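Local structure of cyanuric acid amidohydrolase (Azorhizobium caulinodans, 4NQ3) at residues G19-I24 / Q60-G65. The protein hydrolyses cyanuric acid, opening its s-triazine ring to give carboxybiuret, which spontaneously decarboxylates to biuret, a step in the breakdown of herbicides such as atrazine. Numbering follows the deposited sequence.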
# COMPACT_ATOMS: atom_id res chain seq x y z
N GLY A 19 23.10 2.05 -20.03
CA GLY A 19 22.93 2.97 -21.12
C GLY A 19 23.87 4.14 -20.94
O GLY A 19 24.34 4.74 -21.92
N LEU A 20 24.15 4.47 -19.69
CA LEU A 20 25.08 5.56 -19.46
C LEU A 20 26.49 5.07 -19.80
O LEU A 20 27.28 5.82 -20.37
CB LEU A 20 24.99 6.07 -18.03
CG LEU A 20 26.11 7.07 -17.68
CD1 LEU A 20 26.18 8.16 -18.74
CD2 LEU A 20 25.90 7.67 -16.31
N ALA A 21 26.80 3.81 -19.46
CA ALA A 21 28.06 3.20 -19.88
C ALA A 21 28.27 3.26 -21.38
O ALA A 21 29.34 3.61 -21.86
CB ALA A 21 28.12 1.77 -19.44
N ALA A 22 27.24 2.89 -22.13
CA ALA A 22 27.32 2.86 -23.59
C ALA A 22 27.50 4.26 -24.16
O ALA A 22 28.25 4.45 -25.11
CB ALA A 22 26.10 2.20 -24.20
N ALA A 23 26.80 5.23 -23.58
CA ALA A 23 26.91 6.59 -24.08
C ALA A 23 28.33 7.08 -23.84
O ALA A 23 28.87 7.79 -24.68
CB ALA A 23 25.92 7.51 -23.41
N ILE A 24 28.96 6.65 -22.76
CA ILE A 24 30.33 7.07 -22.48
C ILE A 24 31.30 6.36 -23.40
O ILE A 24 32.21 6.97 -23.95
CB ILE A 24 30.75 6.78 -21.04
CG1 ILE A 24 29.94 7.65 -20.10
CG2 ILE A 24 32.24 6.98 -20.87
CD1 ILE A 24 30.20 7.37 -18.68
N GLN A 60 27.61 6.22 -8.74
CA GLN A 60 28.88 6.58 -8.12
C GLN A 60 30.00 5.60 -8.53
O GLN A 60 31.10 6.04 -8.92
CB GLN A 60 28.75 6.60 -6.61
CG GLN A 60 28.22 7.88 -6.01
CD GLN A 60 27.86 7.71 -4.51
OE1 GLN A 60 27.88 6.59 -3.97
NE2 GLN A 60 27.57 8.82 -3.83
N MSE A 61 29.72 4.29 -8.47
CA MSE A 61 30.65 3.26 -8.94
C MSE A 61 31.09 3.45 -10.37
O MSE A 61 32.28 3.42 -10.66
CB MSE A 61 30.04 1.88 -8.81
CG MSE A 61 30.06 1.33 -7.40
SE MSE A 61 29.01 -0.29 -7.37
CE MSE A 61 30.40 -1.43 -8.15
N LEU A 62 30.14 3.63 -11.29
CA LEU A 62 30.51 3.86 -12.68
C LEU A 62 31.35 5.14 -12.86
O LEU A 62 32.37 5.14 -13.56
CB LEU A 62 29.26 3.92 -13.56
CG LEU A 62 29.45 4.06 -15.06
CD1 LEU A 62 28.20 3.66 -15.69
CD2 LEU A 62 29.66 5.49 -15.36
N LEU A 63 30.93 6.23 -12.22
CA LEU A 63 31.60 7.50 -12.41
C LEU A 63 32.96 7.48 -11.73
O LEU A 63 33.91 8.09 -12.25
CB LEU A 63 30.76 8.67 -11.88
CG LEU A 63 29.42 8.99 -12.58
CD1 LEU A 63 28.64 10.08 -11.84
CD2 LEU A 63 29.58 9.36 -14.03
N ARG A 64 33.10 6.79 -10.59
CA ARG A 64 34.44 6.74 -9.97
C ARG A 64 35.39 6.05 -10.91
O ARG A 64 36.52 6.49 -11.06
CB ARG A 64 34.43 6.05 -8.62
CG ARG A 64 33.95 6.99 -7.55
CD ARG A 64 34.23 6.50 -6.14
NE ARG A 64 33.49 7.32 -5.16
CZ ARG A 64 32.41 6.92 -4.48
NH1 ARG A 64 31.83 7.77 -3.62
NH2 ARG A 64 31.92 5.69 -4.64
N GLY A 65 34.93 4.99 -11.57
CA GLY A 65 35.70 4.36 -12.63
C GLY A 65 36.29 5.32 -13.67
O GLY A 65 37.44 5.18 -14.03
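L62 projects into a hollow on helix 18-25 lined by L20, A21 and I24. The monomer is built of three like α/β units, and both helices fall within residues 1-99, the range predicted for the first; helix 51-67 forms the β-α-β crossover between parallel strands 34-41 and 75-80, and helix 18-25 runs beside it. Both helices reach strand 34-41, L20 touching I37 and L63 touching I34. V17, just before helix 18-25, also touches L62. The bumps interleave: L20 fits between L59 and L62, and I24 between L62 and H66.

The segment axes run nearly parallel, at 18°, but stay 11.2 Å apart at closest approach, so long branched side chains must bridge the gap. Leucine suits position 62 because its fork can straddle the hollow: with CG anti to the backbone N (chi1 -176°), L62 sends one methyl to each side. Its CD1 meets the small A21, lying 4.2 Å from A21 CB and 4.0 Å from A21 N; alanine's short side chain lets the methyl come this close to the helix backbone. CD2 turns to the taller wall, L20 and I24.

L20 is buried, its branched end shared among L62, I37 and L59, a fitting place for a wholly apolar residue. The exposed R64 pairs with D72 in a salt bridge, while M61, present as selenomethionine, faces the neighbouring subunit and packs against its M61. I24 completes the wall with its extended arm (chi2 175°); I24 and L62 pass alongside one another, pointing opposite ways, until I24 CD1 lies 3.9 Å from L62 CD2, methyl against methyl.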